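Local atomic coordinates of beta-1,4-exocellulase (Thermobifida fusca, PDB entry 4B4H), a protein that probably hydrolyses the beta-1,4 glycosidic bonds of cellulose as a family 6 cellobiohydrolase, this chain being its catalytic domain. Residues D185-H188 with H189-G193; S196-G199 with P200-I204; I223-T226 with A227-S230; N257-D261 with E262-V266; A407-R410 with E411-N415. All coordinates share one frame; numbering follows the deposited sequence.

Contact 1. Residues D185-H188 with H189-G193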
# COMPACT_ATOMS: atom_id res chain seq x y z
N ASP A 185 0.63 4.79 6.15
CA ASP A 185 1.15 4.43 4.86
C ASP A 185 2.35 5.31 4.50
O ASP A 185 2.30 6.53 4.67
CB ASP A 185 0.09 4.55 3.77
CG ASP A 185 0.61 4.07 2.45
OD1 ASP A 185 0.59 2.84 2.22
OD2 ASP A 185 1.10 4.92 1.67
N ALA A 186 3.40 4.69 3.96
CA ALA A 186 4.68 5.35 3.72
C ALA A 186 5.12 5.18 2.27
O ALA A 186 6.32 5.05 1.96
CB ALA A 186 5.72 4.77 4.67
N ALA A 187 4.13 5.18 1.38
CA ALA A 187 4.37 5.07 -0.05
C ALA A 187 5.29 3.87 -0.36
O ALA A 187 5.13 2.77 0.21
CB ALA A 187 4.98 6.37 -0.59
N HIS A 188 6.24 4.10 -1.26
CA HIS A 188 7.22 3.07 -1.65
C HIS A 188 8.48 3.72 -2.14
O HIS A 188 8.53 4.94 -2.33
CB HIS A 188 6.63 2.07 -2.66
CG HIS A 188 6.31 2.68 -4.00
ND1 HIS A 188 7.05 2.43 -5.09
CD2 HIS A 188 5.27 3.52 -4.41
CE1 HIS A 188 6.53 3.09 -6.14
NE2 HIS A 188 5.45 3.76 -5.72
N HIS A 189 9.53 2.93 -2.33
CA HIS A 189 10.86 3.50 -2.54
C HIS A 189 10.95 4.23 -3.85
O HIS A 189 11.67 5.23 -3.96
CB HIS A 189 11.97 2.45 -2.35
CG HIS A 189 12.24 1.59 -3.56
ND1 HIS A 189 11.63 0.41 -3.77
CD2 HIS A 189 13.12 1.77 -4.62
CE1 HIS A 189 12.09 -0.14 -4.92
NE2 HIS A 189 13.00 0.70 -5.43
N GLY A 190 10.20 3.76 -4.84
CA GLY A 190 10.10 4.43 -6.13
C GLY A 190 9.29 5.72 -6.12
O GLY A 190 8.96 6.24 -7.18
N TRP A 191 8.93 6.21 -4.94
CA TRP A 191 8.25 7.50 -4.80
C TRP A 191 9.04 8.43 -3.93
O TRP A 191 9.31 9.57 -4.33
CB TRP A 191 6.84 7.29 -4.24
CG TRP A 191 5.94 8.51 -4.16
CD1 TRP A 191 6.27 9.86 -4.32
CD2 TRP A 191 4.52 8.51 -3.84
NE1 TRP A 191 5.17 10.66 -4.15
CE2 TRP A 191 4.08 9.91 -3.86
CE3 TRP A 191 3.59 7.52 -3.56
CZ2 TRP A 191 2.77 10.27 -3.60
CZ3 TRP A 191 2.27 7.89 -3.30
CH2 TRP A 191 1.87 9.24 -3.31
N ILE A 192 9.44 7.96 -2.75
CA ILE A 192 10.08 8.85 -1.77
C ILE A 192 11.47 8.37 -1.34
O ILE A 192 11.93 8.65 -0.22
CB ILE A 192 9.16 9.14 -0.56
CG1 ILE A 192 8.93 7.88 0.28
CG2 ILE A 192 7.84 9.76 -1.02
CD1 ILE A 192 8.38 8.14 1.66
N GLY A 193 12.16 7.67 -2.24
CA GLY A 193 13.47 7.13 -1.93
C GLY A 193 14.64 8.07 -2.19
O GLY A 193 15.76 7.76 -1.79
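His-188 and Trp-191 meet where the loop after strand 180-185 enters the short helix 189-192. The backbone O of His-188 accepts two hydrogen bonds. Ile-192 N comes nearly along the C=O axis at 3.2 Å from His-188 O. Trp-191 N lies above the carbonyl plane, 2.9 Å from the same His-188 O. The imidazole folds back over this first turn because CG of His-188 sits between its backbone N and carbonyl carbon (chi1 67°). One ring face lies over the backbone N and CB of Trp-191, with Trp-191 CB 4.1 Å from His-188 NE2. The indole swings away from its own N and passes Ala-187, whose CB is 3.5 Å from Trp-191 CE3. Further out, Ile-192 CD1 packs against Ala-186 O at 3.7 Å. An Asx turn sets the approach: Ala-187 N donates to Asp-185 OD2 at 3.1 Å, from above the carboxylate plane. Ser-230 bonds ND1 of the imidazole, and Thr-143 bonds NE1 of the indole. His-188 and Trp-191 are predicted substrate-binding residues, and Trp-191 also touches the predicted proton donor Asp-136. With a nitrogen of each ring tied to a hydroxyl, the bonding would restrict their rotation, consistent with a preformed sugar-binding surface.

Contact 2. Residues S196-G199 with P200-I204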
# COMPACT_ATOMS: atom_id res chain seq x y z
N SER A 196 16.10 14.01 -1.95
CA SER A 196 15.27 15.22 -1.91
C SER A 196 13.87 15.07 -1.31
O SER A 196 13.27 16.06 -0.89
CB SER A 196 15.16 15.86 -3.30
OG SER A 196 14.79 14.93 -4.30
N ASN A 197 13.35 13.84 -1.24
CA ASN A 197 12.01 13.64 -0.68
C ASN A 197 11.89 12.70 0.52
O ASN A 197 10.88 12.70 1.21
CB ASN A 197 10.98 13.29 -1.77
CG ASN A 197 11.41 12.13 -2.65
OD1 ASN A 197 12.19 11.28 -2.23
ND2 ASN A 197 10.88 12.09 -3.87
N PHE A 198 12.94 11.92 0.79
CA PHE A 198 12.96 10.98 1.92
C PHE A 198 12.83 11.72 3.26
O PHE A 198 11.85 11.52 4.00
CB PHE A 198 14.24 10.13 1.86
CG PHE A 198 14.38 9.12 2.96
CD1 PHE A 198 14.87 9.48 4.21
CD2 PHE A 198 14.06 7.78 2.73
CE1 PHE A 198 15.02 8.54 5.22
CE2 PHE A 198 14.20 6.84 3.73
CZ PHE A 198 14.68 7.22 4.98
N GLY A 199 13.78 12.61 3.56
CA GLY A 199 13.71 13.46 4.76
C GLY A 199 12.41 14.27 4.86
O GLY A 199 11.77 14.27 5.92
N PRO A 200 12.02 14.95 3.77
CA PRO A 200 10.77 15.72 3.75
C PRO A 200 9.51 14.88 4.07
O PRO A 200 8.60 15.36 4.76
CB PRO A 200 10.73 16.26 2.33
CG PRO A 200 12.17 16.43 1.97
CD PRO A 200 12.85 15.24 2.58
N SER A 201 9.47 13.64 3.58
CA SER A 201 8.39 12.72 3.91
C SER A 201 8.40 12.42 5.41
O SER A 201 7.34 12.42 6.05
CB SER A 201 8.50 11.43 3.11
OG SER A 201 8.33 11.67 1.73
N VAL A 202 9.58 12.15 5.96
CA VAL A 202 9.71 11.87 7.39
C VAL A 202 9.12 13.01 8.22
O VAL A 202 8.37 12.78 9.18
CB VAL A 202 11.18 11.60 7.80
CG1 VAL A 202 11.34 11.58 9.31
CG2 VAL A 202 11.67 10.30 7.16
N ASP A 203 9.43 14.24 7.81
CA ASP A 203 8.94 15.44 8.49
C ASP A 203 7.42 15.51 8.47
O ASP A 203 6.81 15.80 9.51
CB ASP A 203 9.54 16.70 7.87
CG ASP A 203 11.02 16.85 8.15
OD1 ASP A 203 11.52 16.17 9.08
OD2 ASP A 203 11.68 17.66 7.46
N ILE A 204 6.83 15.22 7.31
CA ILE A 204 5.38 15.25 7.15
C ILE A 204 4.66 14.13 7.91
O ILE A 204 3.58 14.34 8.44
CB ILE A 204 4.91 15.33 5.66
CG1 ILE A 204 3.49 15.90 5.60
CG2 ILE A 204 4.99 13.99 4.95
CD1 ILE A 204 3.05 16.39 4.25
O HOH W 1 13.80 15.08 7.76
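Ser-201 turns its hydroxyl back over the first turn of helix 198-209 to the carbonyl of Asn-197. OG stands beside its own backbone N, anti to the carbonyl carbon (chi1 -65°), and lies 2.8 Å from Asn-197 O. Ser-201 N donates to the same Asn-197 O at 2.9 Å. The two donors reach the oxygen from opposite faces of its plane, so one carbonyl is gripped twice. Next to them the Pro-200 ring lies along the incoming chain, with CG 3.1 Å from Ser-196 O. Proline has no N-H to give, and at the start of a helix none is needed. Asn-197 is the N-cap residue here, but its side chain makes no capping bond. Backbone bonds from Val-202 to Phe-198 and from Asp-203 to Gly-199 carry the helix on. On the inner side Val-202 CG2 comes obliquely to the Phe-198 ring, 4.3 Å from CE1. That pair is loose by itself, and Leu-269 of helix 262-276 touches both side chains. At Asp-203, a water donates to OD1 and to Gly-199 O, at 2.9 Å from Gly-199 O, and joins the two across one turn. Asp-203 OD1 also forms a salt bridge with Lys-276, at the far end of helix 262-276.

Contact 3. Residues I223-T226 with A227-S230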
# COMPACT_ATOMS: atom_id res chain seq x y z
N ILE A 223 3.66 1.29 6.95
CA ILE A 223 3.55 0.29 5.89
C ILE A 223 3.97 0.85 4.53
O ILE A 223 3.46 1.92 4.10
CB ILE A 223 2.13 -0.34 5.81
CG1 ILE A 223 2.03 -1.34 4.66
CG2 ILE A 223 1.06 0.74 5.61
CD1 ILE A 223 0.77 -2.18 4.68
N SER A 224 4.83 0.10 3.85
CA SER A 224 5.21 0.41 2.48
C SER A 224 4.67 -0.58 1.45
O SER A 224 4.29 -1.74 1.78
CB SER A 224 6.74 0.47 2.32
OG SER A 224 7.29 -0.78 1.92
N ASN A 225 4.65 -0.09 0.21
CA ASN A 225 4.31 -0.86 -0.99
C ASN A 225 2.83 -1.21 -1.10
O ASN A 225 2.47 -2.10 -1.87
CB ASN A 225 5.15 -2.15 -1.05
CG ASN A 225 5.42 -2.61 -2.45
OD1 ASN A 225 5.47 -1.80 -3.38
ND2 ASN A 225 5.60 -3.92 -2.63
N THR A 226 1.97 -0.51 -0.34
CA THR A 226 0.56 -0.95 -0.21
C THR A 226 -0.11 -0.88 -1.57
O THR A 226 -0.09 0.17 -2.23
CB THR A 226 -0.25 -0.11 0.79
OG1 THR A 226 0.49 0.03 2.00
CG2 THR A 226 -1.55 -0.83 1.09
N ALA A 227 -0.70 -2.00 -1.98
CA ALA A 227 -1.33 -2.14 -3.30
C ALA A 227 -0.38 -1.89 -4.48
O ALA A 227 -0.84 -1.71 -5.63
CB ALA A 227 -2.57 -1.25 -3.41
N ASN A 228 0.93 -1.88 -4.22
CA ASN A 228 1.91 -1.61 -5.27
C ASN A 228 2.72 -2.86 -5.62
O ASN A 228 2.31 -3.99 -5.33
CB ASN A 228 2.83 -0.41 -4.90
CG ASN A 228 3.29 0.42 -6.11
OD1 ASN A 228 4.15 -0.01 -6.88
ND2 ASN A 228 2.75 1.64 -6.23
N TYR A 229 3.83 -2.65 -6.30
CA TYR A 229 4.50 -3.76 -6.98
C TYR A 229 6.03 -3.76 -6.81
O TYR A 229 6.72 -4.58 -7.40
CB TYR A 229 4.16 -3.74 -8.48
CG TYR A 229 2.68 -3.83 -8.83
CD1 TYR A 229 1.89 -2.67 -8.95
CD2 TYR A 229 2.07 -5.06 -9.06
CE1 TYR A 229 0.54 -2.74 -9.27
CE2 TYR A 229 0.72 -5.13 -9.38
CZ TYR A 229 -0.04 -3.97 -9.51
OH TYR A 229 -1.37 -4.08 -9.84
N SER A 230 6.55 -2.84 -5.99
CA SER A 230 7.98 -2.67 -5.80
C SER A 230 8.54 -3.90 -5.09
O SER A 230 7.84 -4.51 -4.28
CB SER A 230 8.30 -1.37 -5.05
OG SER A 230 8.28 -0.27 -5.95
O HOH W 2 0.51 2.10 -4.29
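Asn-225 clasps Ser-230 with its side-chain amide, and this is the tight part of the contact. Its OD1 accepts from Ser-230 N at 3.0 Å, in the carbonyl plane and on a lone pair. Its ND2 reaches Ser-230 O at 2.8 Å, but the N-H points poorly (121°), and the bond is weak. CG lies on the far side of CB from the backbone N (chi1 -150°), which carries the amide across to residue 230. Two carbons crowd OD1: Asn-228 CB and Ser-230 CB each stand 3.3 Å from Asn-225 OD1. Glu-262 packs on Asn-225 and Ser-230 from helix 262-276. The chain here leaves strand 221-224 of the mainly parallel sheet in the family 6 catalytic domain and reverses in a type II beta turn from Asn-225 to Asn-228. Asn-228 N closes the turn on Asn-225 O at 2.8 Å, from above the carbonyl plane. The outer side, around Thr-226 and Ala-227, is partly exposed, and a water takes part there. It bridges the turn, donating to Thr-226 O at 2.9 Å and accepting from Asn-228 ND2. The OD1 end of that amide accepts a hydrogen bond from the next backbone N-H, with Tyr-229 N 2.7 Å from Asn-228 OD1. Asn-228 is a predicted substrate-binding residue, so this local bonding probably sets how its amide is presented. The neighbouring Tyr-229 hydroxyl bonds Asp-359, the predicted proton acceptor, while Thr-226 OG1 bonds Asp-185.

Contact 4. Residues N257-D261 with E262-V266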
# COMPACT_ATOMS: atom_id res chain seq x y z
N ASN A 257 17.96 7.00 -7.20
CA ASN A 257 17.27 6.63 -5.98
C ASN A 257 18.29 6.03 -5.03
O ASN A 257 19.26 5.40 -5.47
CB ASN A 257 16.20 5.59 -6.32
CG ASN A 257 15.07 5.56 -5.31
OD1 ASN A 257 15.30 5.46 -4.09
ND2 ASN A 257 13.84 5.60 -5.80
N GLN A 258 18.10 6.25 -3.74
CA GLN A 258 18.97 5.62 -2.74
C GLN A 258 18.74 4.13 -2.59
O GLN A 258 19.57 3.42 -1.99
CB GLN A 258 18.78 6.30 -1.38
CG GLN A 258 19.21 7.75 -1.37
CD GLN A 258 18.96 8.41 -0.04
OE1 GLN A 258 19.90 8.74 0.68
NE2 GLN A 258 17.68 8.63 0.28
N TYR A 259 17.60 3.66 -3.10
CA TYR A 259 17.16 2.27 -2.92
C TYR A 259 16.70 1.68 -4.24
O TYR A 259 16.19 2.40 -5.10
CB TYR A 259 16.03 2.21 -1.88
CG TYR A 259 16.32 3.06 -0.66
CD1 TYR A 259 17.19 2.61 0.33
CD2 TYR A 259 15.78 4.34 -0.52
CE1 TYR A 259 17.48 3.38 1.44
CE2 TYR A 259 16.06 5.13 0.58
CZ TYR A 259 16.93 4.65 1.56
OH TYR A 259 17.22 5.45 2.65
N VAL A 260 16.88 0.37 -4.36
CA VAL A 260 16.33 -0.44 -5.46
C VAL A 260 15.23 -1.42 -5.01
O VAL A 260 14.71 -2.19 -5.82
CB VAL A 260 17.45 -1.24 -6.19
CG1 VAL A 260 18.55 -0.32 -6.68
CG2 VAL A 260 18.04 -2.33 -5.29
N ASP A 261 14.91 -1.41 -3.72
CA ASP A 261 13.89 -2.32 -3.17
C ASP A 261 13.26 -1.78 -1.89
O ASP A 261 13.73 -0.80 -1.32
CB ASP A 261 14.45 -3.74 -3.01
CG ASP A 261 15.67 -3.82 -2.10
OD1 ASP A 261 15.72 -3.11 -1.06
OD2 ASP A 261 16.57 -4.61 -2.42
N GLU A 262 12.19 -2.43 -1.44
CA GLU A 262 11.40 -1.94 -0.32
C GLU A 262 12.04 -2.19 1.04
O GLU A 262 11.92 -1.38 1.96
CB GLU A 262 10.00 -2.56 -0.34
CG GLU A 262 9.10 -2.04 -1.46
CD GLU A 262 8.86 -0.55 -1.35
OE1 GLU A 262 8.13 -0.12 -0.46
OE2 GLU A 262 9.44 0.21 -2.15
N LEU A 263 12.73 -3.32 1.17
CA LEU A 263 13.28 -3.66 2.46
C LEU A 263 14.37 -2.69 2.89
O LEU A 263 14.35 -2.20 4.03
CB LEU A 263 13.78 -5.11 2.49
CG LEU A 263 14.33 -5.55 3.85
CD1 LEU A 263 13.28 -5.52 4.95
CD2 LEU A 263 14.94 -6.93 3.75
N SER A 264 15.32 -2.40 1.99
CA SER A 264 16.36 -1.42 2.30
C SER A 264 15.72 -0.11 2.72
O SER A 264 16.13 0.51 3.68
CB SER A 264 17.26 -1.20 1.09
OG SER A 264 16.51 -0.74 -0.02
N PHE A 265 14.69 0.28 1.96
CA PHE A 265 13.96 1.51 2.16
C PHE A 265 13.29 1.61 3.54
O PHE A 265 13.59 2.53 4.31
CB PHE A 265 12.95 1.70 1.01
CG PHE A 265 11.94 2.79 1.23
CD1 PHE A 265 12.32 4.13 1.28
CD2 PHE A 265 10.59 2.48 1.39
CE1 PHE A 265 11.36 5.13 1.46
CE2 PHE A 265 9.64 3.46 1.59
CZ PHE A 265 10.03 4.79 1.63
N VAL A 266 12.38 0.69 3.86
CA VAL A 266 11.70 0.76 5.18
C VAL A 266 12.66 0.64 6.37
O VAL A 266 12.39 1.20 7.43
CB VAL A 266 10.50 -0.22 5.33
CG1 VAL A 266 9.46 0.05 4.25
CG2 VAL A 266 10.95 -1.67 5.32
O HOH W 3 18.50 -0.80 -1.74
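The chain of residues 257-261 arrives as an irregular loop and turns into helix 262-276 at Asp-261, the N-cap. Asp-261 takes an extended conformation, and from Glu-262 onward the backbone is helical. The cap is made by the Asp-261 carboxylate. Its CG is held between the backbone N and carbonyl carbon (chi1 59°), which turns OD1 forward over the first turn. Ser-264 N donates to Asp-261 OD1 at 3.2 Å, nearly in line with the C-O bond. Ser-264 OG gives a second bond to Asp-261 OD1 at 2.7 Å, from the opposite face of the carboxylate plane. The other oxygen, OD2, bonds Glu-234 N. One carboxylate thus holds both the helix start and a nearby loop. The first-turn N-H groups probably favour its negative charge. Ahead of the cap, an Asx turn from Asn-257 OD1 to Tyr-259 N shapes the loop. The Tyr-259 ring then lies against the helix. Phe-265 CA sits over one face, 3.9 Å from the ring centroid, as a CH-pi contact. The Phe-265 ring presents its edge to the same tyrosine in an offset edge-to-face pair, planes at 66°. Beside the cap, a water donates to Ser-264 OG at 2.6 Å and accepts from Val-260 N.

Contact 5. Residues A407-R410 with E411-N415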
# COMPACT_ATOMS: atom_id res chain seq x y z
N ALA A 407 -8.53 -12.48 -15.56
CA ALA A 407 -7.28 -12.46 -16.32
C ALA A 407 -6.08 -12.07 -15.44
O ALA A 407 -5.04 -12.75 -15.46
CB ALA A 407 -7.40 -11.55 -17.54
N GLN A 408 -6.23 -11.04 -14.61
CA GLN A 408 -5.15 -10.63 -13.72
C GLN A 408 -4.88 -11.64 -12.61
O GLN A 408 -3.72 -11.85 -12.25
CB GLN A 408 -5.45 -9.26 -13.10
CG GLN A 408 -4.25 -8.58 -12.45
CD GLN A 408 -4.65 -7.50 -11.46
OE1 GLN A 408 -5.71 -7.56 -10.85
NE2 GLN A 408 -3.78 -6.51 -11.30
N PHE A 409 -5.92 -12.24 -12.05
CA PHE A 409 -5.69 -13.25 -11.01
C PHE A 409 -4.94 -14.48 -11.55
O PHE A 409 -3.98 -14.95 -10.94
CB PHE A 409 -6.98 -13.67 -10.29
CG PHE A 409 -6.75 -14.66 -9.19
CD1 PHE A 409 -6.48 -14.23 -7.88
CD2 PHE A 409 -6.81 -16.03 -9.45
CE1 PHE A 409 -6.27 -15.16 -6.86
CE2 PHE A 409 -6.58 -16.95 -8.44
CZ PHE A 409 -6.33 -16.51 -7.15
N ARG A 410 -5.38 -15.00 -12.69
CA ARG A 410 -4.67 -16.12 -13.32
C ARG A 410 -3.19 -15.82 -13.59
O ARG A 410 -2.32 -16.67 -13.36
CB ARG A 410 -5.35 -16.55 -14.62
CG ARG A 410 -6.70 -17.21 -14.40
CD ARG A 410 -7.52 -17.22 -15.67
NE ARG A 410 -6.98 -18.07 -16.73
CZ ARG A 410 -7.08 -17.80 -18.03
NH1 ARG A 410 -7.67 -16.69 -18.45
NH2 ARG A 410 -6.57 -18.63 -18.93
N GLU A 411 -2.89 -14.62 -14.08
CA GLU A 411 -1.52 -14.18 -14.30
C GLU A 411 -0.74 -14.04 -13.00
O GLU A 411 0.38 -14.54 -12.88
CB GLU A 411 -1.47 -12.86 -15.07
CG GLU A 411 -0.06 -12.45 -15.43
CD GLU A 411 0.00 -11.25 -16.35
OE1 GLU A 411 -0.31 -10.12 -15.91
OE2 GLU A 411 0.40 -11.45 -17.51
N LEU A 412 -1.34 -13.35 -12.03
CA LEU A 412 -0.72 -13.20 -10.72
C LEU A 412 -0.40 -14.56 -10.14
O LEU A 412 0.67 -14.75 -9.59
CB LEU A 412 -1.60 -12.41 -9.74
CG LEU A 412 -1.76 -10.90 -9.98
CD1 LEU A 412 -2.90 -10.30 -9.17
CD2 LEU A 412 -0.48 -10.10 -9.75
N LEU A 413 -1.35 -15.48 -10.28
CA LEU A 413 -1.21 -16.83 -9.76
C LEU A 413 -0.09 -17.60 -10.45
O LEU A 413 0.67 -18.26 -9.77
CB LEU A 413 -2.54 -17.58 -9.87
CG LEU A 413 -2.63 -18.93 -9.17
CD1 LEU A 413 -2.76 -18.72 -7.67
CD2 LEU A 413 -3.81 -19.72 -9.68
N ALA A 414 0.02 -17.52 -11.78
CA ALA A 414 1.07 -18.27 -12.49
C ALA A 414 2.46 -17.68 -12.26
O ALA A 414 3.49 -18.37 -12.39
CB ALA A 414 0.75 -18.36 -13.98
N ASN A 415 2.50 -16.40 -11.90
CA ASN A 415 3.76 -15.68 -11.71
C ASN A 415 4.18 -15.55 -10.24
O ASN A 415 5.12 -14.84 -9.91
CB ASN A 415 3.68 -14.31 -12.40
CG ASN A 415 3.77 -14.41 -13.91
OD1 ASN A 415 4.18 -15.43 -14.46
ND2 ASN A 415 3.39 -13.32 -14.60
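Leu-412 lies back over Gln-408, and Leu-413 over Phe-409, in helix 406-414 near the end of the chain. These are i to i+4 contacts of a regular alpha-helix. The backbone bonds come first. Leu-412 N donates to Gln-408 O at 2.8 Å, and Leu-413 N to Phe-409 O at 2.8 Å. Glu-411 N to Ala-407 O repeats the pattern, as does Ala-414 N to Arg-410 O, both of these last residues on the exposed side. The apolar contacts follow the same spacing. Leu-412 has CG beside its backbone N, anti to the carbonyl carbon (chi1 -71°), and this sends the side chain back toward the previous turn. Its CG comes as close as 3.1 Å to Gln-408 O. Its CD1 lies 3.9 Å from Gln-408 CG, on the aliphatic part of the glutamine. Leu-413 takes the other course, with CG anti to its own N. Only its CD2 methyl nears the Phe-409 ring, at 4.1 Å from CE2 and obliquely, so this pair is looser. Trp-404 meets the phenylalanine ring as well. Gln-408 is buried, with its side chain about 4 Å from that of Asp-359 at the nearest atoms, the predicted proton acceptor, and it also touches Arg-290 and Asn-328. Among the polar interactions, Glu-411 stretches away from the helix, and its OE1 bonds Gly-331 N. The helix gives way at Asn-415, the first residue to leave helical angles. Its N still donates to Glu-411 O, at 3.0 Å.

Contacts 1, 3 and 4 are mostly buried and meet one another. Contact 2 is partly buried and sits farther out, and contact 5, also partly buried, lies on the opposite side of the chain's centre from contact 2. Contacts 1 and 3 follow neighbouring parallel strands and carry predicted substrate-binding residues. Glu-262 of contact 4 ties them together, bonding His-189 N and Ser-224 OG. Phe-198 links contact 2 to contact 4 by packing on Phe-265. Contact 5 touches contact 3 through Gln-408 and Tyr-229. In the buried contacts, side-chain amides, carboxylates and rings do much of the work. Contacts 2 and 5 depend more on helical backbone bonds.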